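PDB 2QEE: BH0493 protein from Bacillus halodurans C-125, which binds zinc and probably acts as a metal-dependent enzyme of the amidohydrolase superfamily. Local coordinates for residues D45-V57 with K73-F85. Sequence-based numbering, arbitrary orientation.
Sequences DELLTYHYLVAEV and KREQADLIWEELF
Lys-73 reaches across to the end of helix 44-48, where its NZ donates a hydrogen bond to Thr-49 OG1 (2.9 Å) and a weak one, part of a salt bridge, to Glu-46 OE1 (3.4 Å). With chi1 at 57°, the Thr-49 hydroxyl turns back to donate to Asp-45 O, while CG2 rests on Gln-76 CB. Replacing Thr-49 by alanine removes hydroxyl and methyl alike, and would probably leave Lys-73 NZ with the weak Glu-46 bond, Asp-45 O without this donor, and a gap beside Gln-76 CB. The second salt bridge is tighter: Asp-45 OD2 meets Arg-74 NH1 at the guanidinium edge (2.7 Å), carboxylate and guanidinium planes 77° apart, and Asp-45 OD1 pairs with Arg-118.

Apolar packing illustrates knobs-into-holes between helices. Leu-48 enters among Ala-77, Ile-80, Trp-81 and Phe-85, its CD2 lying 3.6 Å from Phe-85 CE2 and also meeting the Trp-81 edge. Val-57 enters a second hole, among Leu-79, Ile-80, Glu-83 and Leu-84, its CG2 3.6 Å from Glu-83 CB. Between them Ile-80 packs against the buried, partnerless Leu-48 O.

This plain packing joins helices 44-48 and 51-58 to helix 73-86, Glu-46 lying about 11 Å (between side chains) from zinc ligand His-30; helices 65-70, 93-104 and 114-122 surround it.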
loop_
_atom_site.group_PDB
_atom_site.type_symbol
_atom_site.label_atom_id
_atom_site.label_comp_id
_atom_site.label_asym_id
_atom_site.label_seq_id
_atom_site.Cartn_x
_atom_site.Cartn_y
_atom_site.Cartn_z
ATOM N N ASP C 45 -22.881 -26.098 -7.628
ATOM C CA ASP C 45 -23.273 -25.949 -6.237
ATOM C C ASP C 45 -22.086 -25.809 -5.300
ATOM O O ASP C 45 -22.148 -25.020 -4.349
ATOM C CB ASP C 45 -24.131 -27.152 -5.811
ATOM C CG ASP C 45 -25.536 -27.105 -6.403
ATOM O OD1 ASP C 45 -25.972 -26.067 -6.927
ATOM O OD2 ASP C 45 -26.234 -28.125 -6.321
ATOM N N GLU C 46 -20.995 -26.518 -5.573
ATOM C CA GLU C 46 -19.783 -26.398 -4.782
ATOM C C GLU C 46 -19.113 -25.015 -5.054
ATOM O O GLU C 46 -18.669 -24.376 -4.128
ATOM C CB GLU C 46 -18.845 -27.504 -5.150
ATOM C CG GLU C 46 -19.404 -28.907 -4.723
ATOM C CD GLU C 46 -19.352 -29.160 -3.222
ATOM O OE1 GLU C 46 -18.847 -28.315 -2.421
ATOM O OE2 GLU C 46 -19.802 -30.261 -2.838
ATOM N N LEU C 47 -19.064 -24.612 -6.323
ATOM C CA LEU C 47 -18.568 -23.254 -6.684
ATOM C C LEU C 47 -19.298 -22.169 -5.911
ATOM O O LEU C 47 -18.699 -21.297 -5.326
ATOM C CB LEU C 47 -18.708 -22.960 -8.177
ATOM C CG LEU C 47 -17.701 -23.665 -9.085
ATOM C CD1 LEU C 47 -18.054 -23.431 -10.581
ATOM C CD2 LEU C 47 -16.259 -23.172 -8.779
ATOM N N LEU C 48 -20.632 -22.241 -5.911
ATOM C CA LEU C 48 -21.441 -21.238 -5.253
ATOM C C LEU C 48 -21.356 -21.252 -3.726
ATOM O O LEU C 48 -21.555 -20.227 -3.089
ATOM C CB LEU C 48 -22.891 -21.425 -5.709
ATOM C CG LEU C 48 -23.165 -20.833 -7.099
ATOM C CD1 LEU C 48 -24.577 -21.298 -7.583
ATOM C CD2 LEU C 48 -23.083 -19.268 -7.194
ATOM N N THR C 49 -21.051 -22.408 -3.134
ATOM C CA THR C 49 -21.003 -22.489 -1.663
ATOM C C THR C 49 -19.564 -22.467 -1.107
ATOM O O THR C 49 -19.339 -22.719 0.084
ATOM C CB THR C 49 -21.800 -23.724 -1.174
ATOM O OG1 THR C 49 -21.240 -24.884 -1.794
ATOM C CG2 THR C 49 -23.246 -23.605 -1.574
ATOM N N TYR C 50 -18.603 -22.177 -1.981
ATOM C CA TYR C 50 -17.215 -21.787 -1.647
ATOM C C TYR C 50 -17.307 -20.796 -0.477
ATOM O O TYR C 50 -18.215 -19.944 -0.478
ATOM C CB TYR C 50 -16.661 -21.009 -2.863
ATOM C CG TYR C 50 -15.170 -20.653 -2.868
ATOM C CD1 TYR C 50 -14.224 -21.432 -2.204
ATOM C CD2 TYR C 50 -14.713 -19.565 -3.634
ATOM C CE1 TYR C 50 -12.829 -21.145 -2.301
ATOM C CE2 TYR C 50 -13.317 -19.266 -3.738
ATOM C CZ TYR C 50 -12.390 -20.060 -3.095
ATOM O OH TYR C 50 -11.042 -19.751 -3.175
ATOM N N HIS C 51 -16.388 -20.878 0.492
ATOM C CA HIS C 51 -16.523 -20.065 1.699
ATOM C C HIS C 51 -16.371 -18.572 1.414
ATOM O O HIS C 51 -16.901 -17.737 2.160
ATOM C CB HIS C 51 -15.592 -20.531 2.819
ATOM C CG HIS C 51 -14.122 -20.343 2.555
ATOM N ND1 HIS C 51 -13.461 -19.158 2.811
ATOM C CD2 HIS C 51 -13.183 -21.198 2.087
ATOM C CE1 HIS C 51 -12.173 -19.303 2.539
ATOM N NE2 HIS C 51 -11.980 -20.529 2.099
ATOM N N TYR C 52 -15.633 -18.220 0.354
ATOM C CA TYR C 52 -15.555 -16.793 -0.004
ATOM C C TYR C 52 -16.950 -16.233 -0.237
ATOM O O TYR C 52 -17.227 -15.074 0.084
ATOM C CB TYR C 52 -14.727 -16.546 -1.284
ATOM C CG TYR C 52 -13.239 -16.774 -1.232
ATOM C CD1 TYR C 52 -12.666 -17.772 -0.461
ATOM C CD2 TYR C 52 -12.370 -16.033 -2.080
ATOM C CE1 TYR C 52 -11.278 -17.991 -0.477
ATOM C CE2 TYR C 52 -10.950 -16.254 -2.097
ATOM C CZ TYR C 52 -10.436 -17.225 -1.296
ATOM O OH TYR C 52 -9.094 -17.437 -1.304
ATOM N N LEU C 53 -17.813 -17.034 -0.854
ATOM C CA LEU C 53 -19.166 -16.600 -1.185
ATOM C C LEU C 53 -20.097 -16.677 0.009
ATOM O O LEU C 53 -21.017 -15.870 0.101
ATOM C CB LEU C 53 -19.741 -17.360 -2.381
ATOM C CG LEU C 53 -19.018 -17.047 -3.721
ATOM C CD1 LEU C 53 -19.710 -17.732 -4.872
ATOM C CD2 LEU C 53 -18.995 -15.541 -3.976
ATOM N N VAL C 54 -19.839 -17.616 0.913
ATOM C CA VAL C 54 -20.559 -17.591 2.215
ATOM C C VAL C 54 -20.352 -16.260 2.980
ATOM O O VAL C 54 -21.337 -15.580 3.357
ATOM C CB VAL C 54 -20.156 -18.802 3.079
ATOM C CG1 VAL C 54 -20.856 -18.744 4.449
ATOM C CG2 VAL C 54 -20.520 -20.088 2.331
ATOM N N ALA C 55 -19.096 -15.817 3.078
ATOM C CA ALA C 55 -18.817 -14.512 3.698
ATOM C C ALA C 55 -19.624 -13.427 2.973
ATOM O O ALA C 55 -20.316 -12.609 3.595
ATOM C CB ALA C 55 -17.313 -14.216 3.623
ATOM N N GLU C 56 -19.580 -13.409 1.632
ATOM C CA GLU C 56 -20.234 -12.332 0.914
ATOM C C GLU C 56 -21.764 -12.354 1.068
ATOM O O GLU C 56 -22.353 -11.308 1.262
ATOM C CB GLU C 56 -19.815 -12.346 -0.562
ATOM C CG GLU C 56 -18.311 -11.951 -0.682
ATOM C CD GLU C 56 -17.822 -11.957 -2.123
ATOM O OE1 GLU C 56 -18.629 -11.630 -3.035
ATOM O OE2 GLU C 56 -16.622 -12.300 -2.280
ATOM N N VAL C 57 -22.371 -13.547 1.042
ATOM C CA VAL C 57 -23.863 -13.592 1.085
ATOM C C VAL C 57 -24.314 -13.142 2.493
ATOM O O VAL C 57 -25.349 -12.457 2.661
ATOM C CB VAL C 57 -24.437 -14.998 0.712
ATOM C CG1 VAL C 57 -24.210 -16.083 1.833
ATOM C CG2 VAL C 57 -25.880 -14.872 0.309
ATOM N N LYS C 73 -26.907 -28.256 0.484
ATOM C CA LYS C 73 -26.017 -27.577 -0.488
ATOM C C LYS C 73 -26.806 -26.886 -1.625
ATOM O O LYS C 73 -26.552 -25.706 -1.951
ATOM C CB LYS C 73 -24.904 -28.498 -0.999
ATOM C CG LYS C 73 -23.731 -27.676 -1.623
ATOM C CD LYS C 73 -22.405 -28.374 -1.581
ATOM C CE LYS C 73 -21.800 -28.330 -0.182
ATOM N NZ LYS C 73 -20.894 -27.125 -0.033
ATOM N N ARG C 74 -27.799 -27.561 -2.207
ATOM C CA ARG C 74 -28.572 -26.929 -3.276
ATOM C C ARG C 74 -29.258 -25.657 -2.809
ATOM O O ARG C 74 -29.251 -24.654 -3.513
ATOM C CB ARG C 74 -29.602 -27.878 -3.903
ATOM C CG ARG C 74 -30.253 -27.344 -5.227
ATOM C CD ARG C 74 -31.357 -28.303 -5.808
ATOM N NE ARG C 74 -31.072 -29.071 -7.042
ATOM C CZ ARG C 74 -29.880 -29.421 -7.553
ATOM N NH1 ARG C 74 -28.723 -29.083 -6.982
ATOM N NH2 ARG C 74 -29.854 -30.136 -8.675
ATOM N N GLU C 75 -29.867 -25.701 -1.623
ATOM C CA GLU C 75 -30.574 -24.532 -1.082
ATOM C C GLU C 75 -29.619 -23.368 -0.797
ATOM O O GLU C 75 -29.974 -22.218 -1.086
ATOM C CB GLU C 75 -31.335 -24.871 0.212
ATOM C CG GLU C 75 -32.561 -25.738 -0.066
ATOM C CD GLU C 75 -33.092 -26.474 1.147
ATOM O OE1 GLU C 75 -32.508 -26.402 2.242
ATOM O OE2 GLU C 75 -34.126 -27.149 0.978
ATOM N N GLN C 76 -28.448 -23.682 -0.247
ATOM C CA GLN C 76 -27.396 -22.653 0.016
ATOM C C GLN C 76 -27.018 -22.016 -1.322
ATOM O O GLN C 76 -26.989 -20.791 -1.441
ATOM C CB GLN C 76 -26.187 -23.308 0.653
ATOM C CG GLN C 76 -26.398 -23.711 2.131
ATOM C CD GLN C 76 -25.245 -24.531 2.659
ATOM O OE1 GLN C 76 -24.395 -24.986 1.903
ATOM N NE2 GLN C 76 -25.232 -24.775 3.961
ATOM N N ALA C 77 -26.767 -22.856 -2.326
ATOM C CA ALA C 77 -26.378 -22.354 -3.647
ATOM C C ALA C 77 -27.459 -21.482 -4.278
ATOM O O ALA C 77 -27.177 -20.441 -4.861
ATOM C CB ALA C 77 -25.980 -23.516 -4.552
ATOM N N ASP C 78 -28.729 -21.895 -4.175
ATOM C CA ASP C 78 -29.830 -21.097 -4.615
ATOM C C ASP C 78 -29.866 -19.710 -3.918
ATOM O O ASP C 78 -30.130 -18.696 -4.563
ATOM C CB ASP C 78 -31.165 -21.814 -4.272
ATOM C CG ASP C 78 -31.480 -22.983 -5.176
ATOM O OD1 ASP C 78 -30.904 -23.118 -6.273
ATOM O OD2 ASP C 78 -32.386 -23.752 -4.789
ATOM N N LEU C 79 -29.702 -19.688 -2.597
ATOM C CA LEU C 79 -29.725 -18.443 -1.839
ATOM C C LEU C 79 -28.566 -17.511 -2.332
ATOM O O LEU C 79 -28.772 -16.299 -2.556
ATOM C CB LEU C 79 -29.521 -18.727 -0.345
ATOM C CG LEU C 79 -29.558 -17.456 0.534
ATOM C CD1 LEU C 79 -30.909 -16.753 0.533
ATOM C CD2 LEU C 79 -29.068 -17.729 1.955
ATOM N N ILE C 80 -27.373 -18.089 -2.422
ATOM C CA ILE C 80 -26.147 -17.327 -2.867
ATOM C C ILE C 80 -26.385 -16.741 -4.269
ATOM O O ILE C 80 -26.131 -15.550 -4.494
ATOM C CB ILE C 80 -24.856 -18.145 -2.717
ATOM C CG1 ILE C 80 -24.587 -18.322 -1.194
ATOM C CG2 ILE C 80 -23.634 -17.468 -3.474
ATOM C CD1 ILE C 80 -23.494 -19.349 -0.847
ATOM N N TRP C 81 -26.967 -17.549 -5.161
ATOM C CA TRP C 81 -27.270 -17.096 -6.512
ATOM C C TRP C 81 -28.220 -15.899 -6.492
ATOM O O TRP C 81 -27.958 -14.845 -7.080
ATOM C CB TRP C 81 -27.868 -18.243 -7.353
ATOM C CG TRP C 81 -28.038 -17.903 -8.779
ATOM C CD1 TRP C 81 -29.211 -17.646 -9.428
ATOM C CD2 TRP C 81 -27.009 -17.851 -9.784
ATOM N NE1 TRP C 81 -28.990 -17.431 -10.762
ATOM C CE2 TRP C 81 -27.647 -17.567 -11.017
ATOM C CE3 TRP C 81 -25.629 -18.055 -9.764
ATOM C CZ2 TRP C 81 -26.932 -17.438 -12.217
ATOM C CZ3 TRP C 81 -24.909 -17.930 -10.953
ATOM C CH2 TRP C 81 -25.561 -17.598 -12.158
ATOM N N GLU C 82 -29.348 -16.048 -5.803
ATOM C CA GLU C 82 -30.312 -14.960 -5.714
ATOM C C GLU C 82 -29.720 -13.678 -5.080
ATOM O O GLU C 82 -29.905 -12.592 -5.629
ATOM C CB GLU C 82 -31.551 -15.448 -4.933
ATOM C CG GLU C 82 -32.625 -14.404 -4.741
ATOM C CD GLU C 82 -33.366 -14.012 -6.027
ATOM O OE1 GLU C 82 -33.267 -14.728 -7.068
ATOM O OE2 GLU C 82 -34.029 -12.955 -5.988
ATOM N N GLU C 83 -28.984 -13.816 -3.975
ATOM C CA GLU C 83 -28.567 -12.647 -3.195
ATOM C C GLU C 83 -27.381 -11.922 -3.841
ATOM O O GLU C 83 -27.316 -10.714 -3.765
ATOM C CB GLU C 83 -28.138 -13.054 -1.785
ATOM C CG GLU C 83 -29.329 -13.661 -0.935
ATOM C CD GLU C 83 -30.182 -12.584 -0.255
ATOM O OE1 GLU C 83 -29.944 -11.383 -0.460
ATOM O OE2 GLU C 83 -31.091 -12.942 0.549
ATOM N N LEU C 84 -26.471 -12.681 -4.448
ATOM C CA LEU C 84 -25.208 -12.051 -4.968
ATOM C C LEU C 84 -25.167 -11.903 -6.486
ATOM O O LEU C 84 -24.313 -11.193 -7.012
ATOM C CB LEU C 84 -24.025 -12.905 -4.566
ATOM C CG LEU C 84 -23.708 -13.056 -3.082
ATOM C CD1 LEU C 84 -22.434 -13.791 -2.916
ATOM C CD2 LEU C 84 -23.717 -11.695 -2.306
ATOM N N PHE C 85 -26.037 -12.599 -7.205
ATOM C CA PHE C 85 -26.064 -12.468 -8.652
ATOM C C PHE C 85 -27.332 -11.797 -9.183
ATOM O O PHE C 85 -27.291 -11.085 -10.211
ATOM C CB PHE C 85 -25.875 -13.838 -9.342
ATOM C CG PHE C 85 -24.560 -14.498 -9.052
ATOM C CD1 PHE C 85 -23.620 -14.621 -10.074
ATOM C CD2 PHE C 85 -24.268 -15.024 -7.780
ATOM C CE1 PHE C 85 -22.361 -15.210 -9.848
ATOM C CE2 PHE C 85 -23.060 -15.640 -7.525
ATOM C CZ PHE C 85 -22.093 -15.741 -8.584
#